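Local coordinates for protein precorrin-3 methylase (Rhodobacter capsulatus, PDB 3NUT) that probably transfers a methyl group from S-adenosyl-L-methionine to a precorrin intermediate on the pathway to cobalamin (vitamin B12), at residues D22-T25 against P26-A30; G40-P43 against Y44-R47; P117-A121 against M122-A126; S211-L215 against R216-P220; R237-P241 against W242-P246. All coordinates share one frame; numbering follows the deposited sequence.

Interaction 1: D22-T25 against P26-A30; sequences DLVT and PEVTA
Thr-25 N-caps the helix that starts at Pro-26: its hydroxyl OG1 accepts the N-H of Val-28 at 3.1 Å. A chi1 of 63° sets OG1 between the backbone N and the carbonyl carbon, facing the first helical turn, where the CG2 methyl of Val-28 lies 3.4 Å from it. The same hydroxyl donates to a water, which in turn donates a longer bond of 3.3 Å to Glu-27 OE1. The Thr-25 carbonyl is used as well, its O receiving Thr-29 N at 2.9 Å in a nearly straight bond (174° at the hydrogen). Beside this polar pair Val-24 brings CG1 within 3.7 Å of Val-28 CG1, the two side chains crossing at about a right angle, and a second water links Val-24 O with Thr-29 OG1. Further out, Val-28 rests on Leu-116 of strand 113-116, while Glu-27 OE2 forms a salt bridge with Arg-20 of the second subunit and Pro-26 packs on Val-24 of that subunit. One threonine thus supplies acceptors for two N-H groups of the first turn, so the helix begins with these donors satisfied at the interface with the second subunit.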
# COMPACT_ATOMS: atom_id res chain seq x y z
N ASP A 22 16.07 -1.61 -7.42
CA ASP A 22 16.33 -1.95 -6.02
C ASP A 22 15.07 -1.94 -5.14
O ASP A 22 15.17 -2.01 -3.92
CB ASP A 22 17.51 -1.15 -5.41
CG ASP A 22 17.17 0.32 -5.17
OD1 ASP A 22 16.12 0.82 -5.65
OD2 ASP A 22 17.99 0.99 -4.48
N LEU A 23 13.90 -1.88 -5.75
CA LEU A 23 12.67 -2.00 -4.99
C LEU A 23 11.88 -3.30 -5.34
O LEU A 23 10.79 -3.55 -4.78
CB LEU A 23 11.80 -0.74 -5.18
CG LEU A 23 12.33 0.65 -4.78
CD1 LEU A 23 11.43 1.74 -5.35
CD2 LEU A 23 12.49 0.85 -3.26
N VAL A 24 12.43 -4.11 -6.24
CA VAL A 24 11.81 -5.39 -6.58
C VAL A 24 12.13 -6.33 -5.43
O VAL A 24 13.29 -6.40 -5.00
CB VAL A 24 12.33 -5.97 -7.89
CG1 VAL A 24 11.56 -7.23 -8.23
CG2 VAL A 24 12.18 -4.94 -9.04
N THR A 25 11.13 -7.04 -4.91
CA THR A 25 11.37 -7.94 -3.79
C THR A 25 12.22 -9.11 -4.24
O THR A 25 12.15 -9.47 -5.40
CB THR A 25 10.09 -8.41 -3.18
OG1 THR A 25 9.36 -9.16 -4.16
CG2 THR A 25 9.31 -7.22 -2.70
N PRO A 26 13.05 -9.67 -3.35
CA PRO A 26 13.77 -10.90 -3.71
C PRO A 26 12.84 -12.05 -4.12
O PRO A 26 13.20 -12.84 -4.98
CB PRO A 26 14.54 -11.24 -2.42
CG PRO A 26 14.89 -9.77 -1.90
CD PRO A 26 13.58 -9.07 -2.10
N GLU A 27 11.68 -12.15 -3.50
CA GLU A 27 10.65 -13.14 -3.90
C GLU A 27 10.29 -12.99 -5.38
O GLU A 27 10.19 -14.00 -6.11
CB GLU A 27 9.40 -12.99 -3.01
CG GLU A 27 8.11 -13.62 -3.59
CD GLU A 27 6.95 -13.70 -2.60
OE1 GLU A 27 6.01 -12.87 -2.62
OE2 GLU A 27 6.96 -14.62 -1.79
N VAL A 28 10.10 -11.72 -5.82
CA VAL A 28 9.75 -11.45 -7.23
C VAL A 28 10.96 -11.69 -8.13
O VAL A 28 10.84 -12.35 -9.15
CB VAL A 28 9.05 -10.07 -7.49
CG1 VAL A 28 9.01 -9.74 -9.00
CG2 VAL A 28 7.65 -10.05 -6.90
N THR A 29 12.14 -11.21 -7.74
CA THR A 29 13.33 -11.54 -8.52
C THR A 29 13.47 -13.10 -8.71
O THR A 29 13.87 -13.55 -9.78
CB THR A 29 14.59 -10.92 -7.91
OG1 THR A 29 14.50 -9.48 -7.99
CG2 THR A 29 15.91 -11.41 -8.65
N ALA A 30 13.15 -13.88 -7.68
CA ALA A 30 13.26 -15.36 -7.76
C ALA A 30 12.21 -16.02 -8.68
O ALA A 30 12.54 -16.96 -9.40
CB ALA A 30 13.21 -15.98 -6.36
O HOH W 1 15.08 -8.13 -5.95
O HOH W 2 7.03 -9.93 -3.58

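Interaction 2: G40-P43 against Y44-R47; sequences GYIP and YVAR
From Tyr-41 to Val-45 the backbone makes two overlapping beta turns, Tyr-44 N bonding to Tyr-41 O and Val-45 N to Ile-42 O, both at 2.8 Å. Neither bond is straight: the first closes at 140°, and in the second the donor stands above the plane of the Ile-42 carbonyl. This tight coil opens the connection from strand 37-40 to its parallel neighbour 55-58 in the parallel sheet. On its flank the turn brings together Tyr-41 and Tyr-44 in a T-shaped stack, with ring centroids 4.9 Å apart and planes at 73°. Tyr-41 contributes the edge; with CG anti to the backbone N (chi1 177°), its ring swings over its neighbour three residues on. The benzylic CB takes part too, lying 3.7 Å from Tyr-44 CD2. Pro-43 holds the first ring from another direction, placing its CD over the centre of one face of Tyr-41. Pro-43, having no N-H, offers no donor to the turn. The receiving ring of Tyr-44 is anchored at its far end, where OH is hydrogen-bonded to Asn-61, and it also touches Leu-16 and Ser-86. The Tyr-44 side chain comes within about 6 Å of the bound S-adenosyl-L-homocysteine, which places the stack near the ligand. In the stack itself, Tyr-41 CD2 sits 3.5 Å above the plane of the Tyr-44 ring, over its centre.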
# COMPACT_ATOMS: atom_id res chain seq x y z
N GLY A 40 3.73 -9.50 -20.29
CA GLY A 40 3.65 -8.11 -19.83
C GLY A 40 4.31 -7.09 -20.73
O GLY A 40 4.60 -7.34 -21.89
N TYR A 41 4.57 -5.92 -20.17
CA TYR A 41 5.02 -4.79 -20.92
C TYR A 41 6.53 -4.86 -21.00
O TYR A 41 7.23 -4.55 -20.05
CB TYR A 41 4.52 -3.50 -20.26
CG TYR A 41 5.00 -2.23 -20.94
CD1 TYR A 41 4.53 -1.86 -22.21
CD2 TYR A 41 5.91 -1.38 -20.30
CE1 TYR A 41 4.96 -0.69 -22.83
CE2 TYR A 41 6.34 -0.21 -20.90
CZ TYR A 41 5.88 0.14 -22.17
OH TYR A 41 6.33 1.32 -22.76
N ILE A 42 7.02 -5.26 -22.17
CA ILE A 42 8.41 -5.61 -22.38
C ILE A 42 9.49 -4.60 -21.88
O ILE A 42 10.51 -5.00 -21.30
CB ILE A 42 8.64 -6.03 -23.88
CG1 ILE A 42 7.72 -7.21 -24.25
CG2 ILE A 42 10.09 -6.40 -24.12
CD1 ILE A 42 8.03 -8.55 -23.52
N PRO A 43 9.27 -3.29 -22.07
CA PRO A 43 10.28 -2.38 -21.47
C PRO A 43 10.49 -2.62 -19.96
O PRO A 43 11.59 -2.44 -19.48
CB PRO A 43 9.71 -0.99 -21.75
CG PRO A 43 8.92 -1.17 -23.00
CD PRO A 43 8.30 -2.56 -22.91
N TYR A 44 9.49 -3.11 -19.24
CA TYR A 44 9.68 -3.53 -17.84
C TYR A 44 10.70 -4.65 -17.63
O TYR A 44 11.31 -4.73 -16.58
CB TYR A 44 8.37 -3.97 -17.20
CG TYR A 44 7.35 -2.88 -17.01
CD1 TYR A 44 7.72 -1.54 -16.97
CD2 TYR A 44 5.99 -3.20 -16.89
CE1 TYR A 44 6.78 -0.55 -16.79
CE2 TYR A 44 5.02 -2.21 -16.71
CZ TYR A 44 5.44 -0.89 -16.66
OH TYR A 44 4.50 0.08 -16.51
N VAL A 45 10.85 -5.52 -18.62
CA VAL A 45 11.68 -6.70 -18.44
C VAL A 45 12.70 -6.89 -19.56
O VAL A 45 13.25 -7.98 -19.74
CB VAL A 45 10.80 -7.96 -18.25
CG1 VAL A 45 9.95 -7.83 -16.98
CG2 VAL A 45 9.91 -8.21 -19.47
N ALA A 46 12.96 -5.80 -20.29
CA ALA A 46 13.94 -5.79 -21.40
C ALA A 46 15.30 -6.41 -21.08
O ALA A 46 15.90 -7.02 -21.96
CB ALA A 46 14.12 -4.35 -21.97
N ARG A 47 15.77 -6.30 -19.83
CA ARG A 47 17.08 -6.85 -19.43
C ARG A 47 17.04 -8.20 -18.68
O ARG A 47 18.02 -8.59 -18.05
CB ARG A 47 17.88 -5.83 -18.64
CG ARG A 47 18.25 -4.53 -19.45
CD ARG A 47 18.53 -3.38 -18.50
NE ARG A 47 17.65 -3.47 -17.33
CZ ARG A 47 17.93 -2.98 -16.12
NH1 ARG A 47 19.07 -2.32 -15.91
NH2 ARG A 47 17.06 -3.14 -15.12

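Interaction 3: P117-A121 against M122-A126; sequences PGITA and MLAAA. With SAH (S-adenosyl-L-homocysteine), chain E.
Ala-121 is the first residue of helix 121-129; its carbonyl O accepts Ala-125 N at 2.8 Å, and its N-H meets the ligand. That N-H points to the carboxylate of S-adenosyl-L-homocysteine, Ala-121 N to OXT being 3.2 Å with 159° at the hydrogen, while the CB methyl lies 3.4 Å from adenine atom C4. Thr-120 holds the N-cap position, yet no capping bond comes from its hydroxyl. Its carbonyl O takes Ala-124 N at 3.0 Å, together with a weak bond from Leu-123 N. With chi1 at 48°, OG1 turns to the helix side, 3.7 Å from Met-122 CG, and CG2 is left facing the ligand carboxylate. Met-122 runs alongside Thr-120, pointing the same way, before bending off toward Phe-137 and Ala-139 of strand 137-141. Its backbone N is hydrogen-bonded to Tyr-169 OH, so the first two N-H groups of the helix are answered by ligand and tyrosine. The positive end of the helix dipole would be expected to favour the anionic carboxylate. A helix N-terminus turned to the ligand in this way, after strand 113-116, forms part of the S-adenosyl-L-homocysteine pocket of this tetrapyrrole methylase.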
# COMPACT_ATOMS: atom_id res chain seq x y z
N PRO A 117 3.40 -9.59 -4.04
CA PRO A 117 3.21 -8.15 -3.84
C PRO A 117 4.40 -7.33 -4.30
O PRO A 117 5.48 -7.88 -4.52
CB PRO A 117 3.03 -8.01 -2.30
CG PRO A 117 3.49 -9.32 -1.70
CD PRO A 117 3.26 -10.36 -2.79
N GLY A 118 4.22 -6.01 -4.43
CA GLY A 118 5.35 -5.05 -4.69
C GLY A 118 5.08 -3.67 -4.08
O GLY A 118 4.00 -3.42 -3.49
N ILE A 119 6.07 -2.78 -4.15
CA ILE A 119 5.91 -1.41 -3.64
C ILE A 119 4.91 -0.69 -4.54
O ILE A 119 5.14 -0.61 -5.74
CB ILE A 119 7.28 -0.65 -3.67
CG1 ILE A 119 8.35 -1.35 -2.80
CG2 ILE A 119 7.13 0.82 -3.28
CD1 ILE A 119 7.99 -1.58 -1.29
N THR A 120 3.80 -0.20 -4.00
CA THR A 120 2.89 0.57 -4.85
C THR A 120 3.34 2.01 -4.93
O THR A 120 3.79 2.58 -3.92
CB THR A 120 1.46 0.66 -4.35
OG1 THR A 120 1.46 1.02 -2.96
CG2 THR A 120 0.72 -0.61 -4.54
N ALA A 121 3.14 2.61 -6.11
CA ALA A 121 3.40 4.01 -6.37
C ALA A 121 2.98 5.00 -5.29
O ALA A 121 3.75 5.91 -4.96
CB ALA A 121 2.81 4.41 -7.73
N MET A 122 1.80 4.84 -4.71
CA MET A 122 1.36 5.79 -3.68
C MET A 122 2.32 5.86 -2.48
O MET A 122 2.71 6.95 -2.04
CB MET A 122 -0.08 5.51 -3.22
CG MET A 122 -0.31 4.20 -2.44
SD MET A 122 -2.07 3.97 -2.04
CE MET A 122 -2.33 5.39 -0.99
N LEU A 123 2.69 4.69 -1.99
CA LEU A 123 3.55 4.56 -0.82
C LEU A 123 4.98 4.88 -1.18
O LEU A 123 5.72 5.34 -0.34
CB LEU A 123 3.44 3.15 -0.22
CG LEU A 123 2.11 2.76 0.47
CD1 LEU A 123 2.28 1.44 1.19
CD2 LEU A 123 1.64 3.80 1.46
N ALA A 124 5.37 4.65 -2.44
CA ALA A 124 6.68 5.09 -2.86
C ALA A 124 6.74 6.64 -2.96
O ALA A 124 7.74 7.25 -2.58
CB ALA A 124 7.11 4.42 -4.13
N ALA A 125 5.66 7.27 -3.43
CA ALA A 125 5.56 8.75 -3.45
C ALA A 125 5.43 9.35 -2.04
O ALA A 125 6.16 10.30 -1.68
CB ALA A 125 4.41 9.19 -4.33
N ALA A 126 4.50 8.82 -1.25
CA ALA A 126 4.45 9.09 0.19
C ALA A 126 5.84 9.08 0.80
O ALA A 126 6.23 10.01 1.52
CB ALA A 126 3.58 8.07 0.89
N SAH E . -0.26 -1.71 -9.79
CA SAH E . 0.19 -0.28 -9.88
CB SAH E . -0.98 0.64 -10.28
CG SAH E . -1.31 0.50 -11.76
SD SAH E . -2.21 1.88 -12.42
C SAH E . 0.67 0.06 -8.51
O SAH E . 0.39 -0.77 -7.66
OXT SAH E . 1.30 1.09 -8.21
C5' SAH E . -0.90 2.90 -13.07
C4' SAH E . -0.88 4.28 -12.38
O4' SAH E . -0.13 4.19 -11.16
C3' SAH E . -0.22 5.43 -13.16
O3' SAH E . -1.13 6.19 -13.97
C2' SAH E . 0.30 6.33 -12.06
O2' SAH E . -0.74 7.16 -11.50
C1' SAH E . 0.70 5.34 -10.99
N9 SAH E . 2.14 4.99 -11.07
C8 SAH E . 2.67 3.80 -11.41
N7 SAH E . 4.04 3.86 -11.35
C5 SAH E . 4.40 5.11 -10.97
C6 SAH E . 5.66 5.86 -10.71
N6 SAH E . 6.89 5.29 -10.84
N1 SAH E . 5.58 7.17 -10.33
C2 SAH E . 4.38 7.77 -10.19
N3 SAH E . 3.20 7.15 -10.42
C4 SAH E . 3.14 5.85 -10.80

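Interaction 4: S211-L215 against R216-P220; sequences SVVEL and RDATP
Glu-214 and Arg-216 reach each other by quite different torsions: the glutamate has CG anti to the carbonyl carbon (chi1 -58°) and runs extended, whereas the arginine starts from an unstaggered chi1 of 113° and bends again at chi2 and chi3. The two side chains then lie alongside, pointing the same way, and form a salt bridge between Glu-214 OE1 and Arg-216 NH1 at 3.1 Å. Carboxylate and guanidinium planes stand 80° apart, and the hydrogen bond within the bridge is weak. Asp-217 brings a second carboxylate beside the first, nearly coplanar with it, its OD2 only 3.2 Å from Glu-214 OE1. Such proximity of like charges would tend to raise the pKa of one acid, an effect the arginine probably offsets in part. With an alanine here instead of the glutamate, the Arg-216 guanidinium would probably lose its anionic mate and be set free to turn. The backbone turns here as well: Asp-217 N bonds to Glu-214 O at 3.0 Å, and Ala-218 N to Leu-215 O at 3.2 Å. On the apolar side Val-213 CG2 meets Ala-218 CB at 3.9 Å. This turn ends strand 209-214, an outermost strand of the mixed sheet; Leu-215 touches both Ile-197 of the adjoining strand 196-201 and Leu-187 of helix 179-190, which Pro-220 also touches through Phe-180.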
# COMPACT_ATOMS: atom_id res chain seq x y z
N SER A 211 5.68 18.20 -6.56
CA SER A 211 5.26 19.53 -6.20
C SER A 211 4.08 19.45 -5.24
O SER A 211 3.14 18.69 -5.45
CB SER A 211 4.93 20.37 -7.43
OG SER A 211 3.79 19.85 -8.11
N VAL A 212 4.17 20.23 -4.18
CA VAL A 212 3.12 20.31 -3.20
C VAL A 212 2.50 21.69 -3.34
O VAL A 212 3.20 22.69 -3.24
CB VAL A 212 3.67 20.16 -1.78
CG1 VAL A 212 2.53 19.87 -0.80
CG2 VAL A 212 4.79 19.08 -1.70
N VAL A 213 1.20 21.73 -3.58
CA VAL A 213 0.47 22.99 -3.65
C VAL A 213 -0.83 22.90 -2.86
O VAL A 213 -1.32 21.80 -2.59
CB VAL A 213 0.17 23.40 -5.11
CG1 VAL A 213 1.48 23.68 -5.88
CG2 VAL A 213 -0.68 22.33 -5.82
N GLU A 214 -1.40 24.04 -2.48
CA GLU A 214 -2.74 24.03 -1.88
C GLU A 214 -3.80 23.77 -2.95
O GLU A 214 -3.59 24.10 -4.12
CB GLU A 214 -3.02 25.35 -1.18
CG GLU A 214 -2.03 25.70 -0.09
CD GLU A 214 -2.02 27.20 0.18
OE1 GLU A 214 -2.00 27.97 -0.81
OE2 GLU A 214 -2.02 27.60 1.38
N LEU A 215 -4.92 23.18 -2.56
CA LEU A 215 -6.02 22.86 -3.47
C LEU A 215 -6.50 24.05 -4.29
O LEU A 215 -6.72 23.92 -5.50
CB LEU A 215 -7.18 22.24 -2.69
CG LEU A 215 -8.51 21.86 -3.33
CD1 LEU A 215 -8.37 20.84 -4.45
CD2 LEU A 215 -9.46 21.35 -2.26
N ARG A 216 -6.65 25.19 -3.62
CA ARG A 216 -7.01 26.47 -4.25
C ARG A 216 -6.15 26.78 -5.48
O ARG A 216 -6.66 27.25 -6.49
CB ARG A 216 -6.86 27.62 -3.24
CG ARG A 216 -5.72 28.62 -3.56
CD ARG A 216 -4.92 29.06 -2.35
NE ARG A 216 -5.77 29.35 -1.19
CZ ARG A 216 -5.33 29.85 -0.04
NH1 ARG A 216 -4.04 30.12 0.12
NH2 ARG A 216 -6.18 30.06 0.95
N ASP A 217 -4.84 26.50 -5.39
CA ASP A 217 -3.85 26.88 -6.40
C ASP A 217 -3.61 25.82 -7.48
O ASP A 217 -2.86 26.07 -8.44
CB ASP A 217 -2.52 27.18 -5.72
CG ASP A 217 -2.46 28.58 -5.14
OD1 ASP A 217 -2.59 29.55 -5.92
OD2 ASP A 217 -2.28 28.71 -3.91
N ALA A 218 -4.24 24.66 -7.33
CA ALA A 218 -3.99 23.49 -8.16
C ALA A 218 -4.77 23.51 -9.47
O ALA A 218 -5.91 23.97 -9.50
CB ALA A 218 -4.30 22.22 -7.38
N THR A 219 -4.15 23.01 -10.53
CA THR A 219 -4.79 22.87 -11.85
C THR A 219 -4.52 21.44 -12.40
O THR A 219 -3.54 20.80 -12.00
CB THR A 219 -4.27 23.93 -12.85
OG1 THR A 219 -2.89 23.71 -13.11
CG2 THR A 219 -4.44 25.34 -12.31
N PRO A 220 -5.39 20.93 -13.31
CA PRO A 220 -5.27 19.52 -13.72
C PRO A 220 -4.01 19.18 -14.51
O PRO A 220 -3.50 18.07 -14.42
CB PRO A 220 -6.52 19.27 -14.57
CG PRO A 220 -6.91 20.60 -15.08
CD PRO A 220 -6.53 21.59 -13.97

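Interaction 5: R237-P241 against W242-P246; sequences RRVGP and WVYTP
Arg-237 N donates to Tyr-244 O over just 2.7 Å, an almost straight bond (172° at the hydrogen). The return bond, Tyr-244 N to Arg-237 O, completes this hydrogen-bonded pair, and Val-239 and Trp-242 form another. Tyr-244 lies alongside Arg-237, ring and guanidinium planes 22° apart, with OH over one face of the guanidinium. Its CE2 sits 3.8 Å from Arg-237 CG and 3.7 Å from Val-239 CG1, a place it reaches with chi1 at 80°. Replacing this tyrosine with an alanine is likely to open a gap beside Val-239 and leave the Arg-237 side chain freer to swing. The strands make an antiparallel beta hairpin closed by a type II' turn from Val-239 to Trp-242, in which Gly-240 takes the positive phi. Pro-241 leans over the indole, its CG 4.1 Å from the centroid of the five-membered ring of Trp-242 in a CH-pi contact. On the sheet face that carries Arg-238 and Val-243, the arginine turns the edge of its guanidinium to the valine, Arg-238 NH1 lying 4.1 Å from Val-243 CG2; this NH1 is buried without a polar partner. In the second subunit, Glu-103 forms a salt bridge with Arg-237 and Phe-99 meets the Trp-242 ring.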
# COMPACT_ATOMS: atom_id res chain seq x y z
N ARG A 237 0.05 18.61 6.95
CA ARG A 237 0.78 19.87 6.89
C ARG A 237 2.23 19.75 6.43
O ARG A 237 2.71 18.68 6.07
CB ARG A 237 0.71 20.59 8.23
CG ARG A 237 1.33 19.83 9.37
CD ARG A 237 0.97 20.47 10.67
NE ARG A 237 1.78 21.66 10.92
CZ ARG A 237 1.75 22.35 12.05
NH1 ARG A 237 0.94 21.99 13.05
NH2 ARG A 237 2.55 23.41 12.20
N ARG A 238 2.91 20.87 6.48
CA ARG A 238 4.16 21.04 5.80
C ARG A 238 5.19 21.25 6.87
O ARG A 238 4.96 22.01 7.80
CB ARG A 238 4.04 22.26 4.91
CG ARG A 238 4.99 22.31 3.77
CD ARG A 238 4.41 23.15 2.64
NE ARG A 238 5.45 23.51 1.67
CZ ARG A 238 5.98 22.66 0.79
NH1 ARG A 238 5.58 21.38 0.74
NH2 ARG A 238 6.93 23.07 -0.04
N VAL A 239 6.31 20.55 6.78
CA VAL A 239 7.47 20.92 7.58
C VAL A 239 8.71 20.92 6.69
O VAL A 239 9.27 19.87 6.33
CB VAL A 239 7.63 20.10 8.91
CG1 VAL A 239 7.92 18.63 8.66
CG2 VAL A 239 8.73 20.71 9.77
N GLY A 240 9.11 22.13 6.30
CA GLY A 240 10.17 22.32 5.30
C GLY A 240 9.76 21.73 3.96
O GLY A 240 8.65 21.98 3.48
N PRO A 241 10.65 20.93 3.35
CA PRO A 241 10.27 20.21 2.13
C PRO A 241 9.28 19.06 2.36
O PRO A 241 8.69 18.56 1.39
CB PRO A 241 11.61 19.65 1.63
CG PRO A 241 12.44 19.53 2.87
CD PRO A 241 12.04 20.66 3.75
N TRP A 242 9.09 18.65 3.63
CA TRP A 242 8.34 17.44 3.97
C TRP A 242 6.83 17.64 4.20
O TRP A 242 6.38 18.73 4.52
CB TRP A 242 8.93 16.76 5.20
CG TRP A 242 10.36 16.43 5.08
CD1 TRP A 242 11.40 17.05 5.72
CD2 TRP A 242 10.95 15.40 4.28
NE1 TRP A 242 12.59 16.46 5.38
CE2 TRP A 242 12.34 15.45 4.49
CE3 TRP A 242 10.43 14.42 3.43
CZ2 TRP A 242 13.23 14.56 3.86
CZ3 TRP A 242 11.30 13.56 2.78
CH2 TRP A 242 12.68 13.63 3.00
N VAL A 243 6.06 16.57 4.02
CA VAL A 243 4.63 16.63 4.28
C VAL A 243 4.26 15.48 5.18
O VAL A 243 4.71 14.36 4.99
CB VAL A 243 3.81 16.61 2.96
CG1 VAL A 243 2.31 16.39 3.22
CG2 VAL A 243 4.04 17.89 2.17
N TYR A 244 3.46 15.78 6.20
CA TYR A 244 3.03 14.79 7.18
C TYR A 244 1.69 15.16 7.81
O TYR A 244 1.24 16.29 7.67
CB TYR A 244 4.09 14.63 8.25
CG TYR A 244 4.09 15.69 9.33
CD1 TYR A 244 3.62 15.40 10.61
CD2 TYR A 244 4.57 16.98 9.07
CE1 TYR A 244 3.64 16.37 11.62
CE2 TYR A 244 4.57 17.96 10.07
CZ TYR A 244 4.10 17.64 11.34
OH TYR A 244 4.10 18.60 12.34
N THR A 245 1.07 14.21 8.50
CA THR A 245 -0.15 14.46 9.27
C THR A 245 0.11 14.22 10.76
O THR A 245 0.59 13.15 11.13
CB THR A 245 -1.30 13.54 8.83
OG1 THR A 245 -1.45 13.60 7.41
CG2 THR A 245 -2.62 13.96 9.51
N PRO A 246 -0.20 15.22 11.62
CA PRO A 246 -0.02 15.09 13.06
C PRO A 246 -1.13 14.23 13.64
O PRO A 246 -2.11 13.96 12.95
CB PRO A 246 -0.13 16.54 13.57
CG PRO A 246 -0.10 17.41 12.36
CD PRO A 246 -0.69 16.57 11.28

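Overall arrangement
The five contacts follow one another in series along the chain, and interaction 3 contacts S-adenosyl-L-homocysteine directly. Interaction 1 packs against interaction 3, Leu-23 O lying 3.8 Å from Ile-119 CG1 and Glu-27 OE1 3.7 Å from Pro-117 CD. Interaction 2 stands apart, its centre about 19 Å from that of interaction 3, but Tyr-44 comes within about 6 Å of the ligand. Interactions 4 and 5 form a second group, their centres about 35 and 31 Å from that of interaction 1, joined where Val-212 CB meets Arg-238 NH1 at 3.4 Å; the nearest atoms of interaction 5 are about 6 Å from interaction 3. Interactions 1, 3 and 5 all border the second subunit.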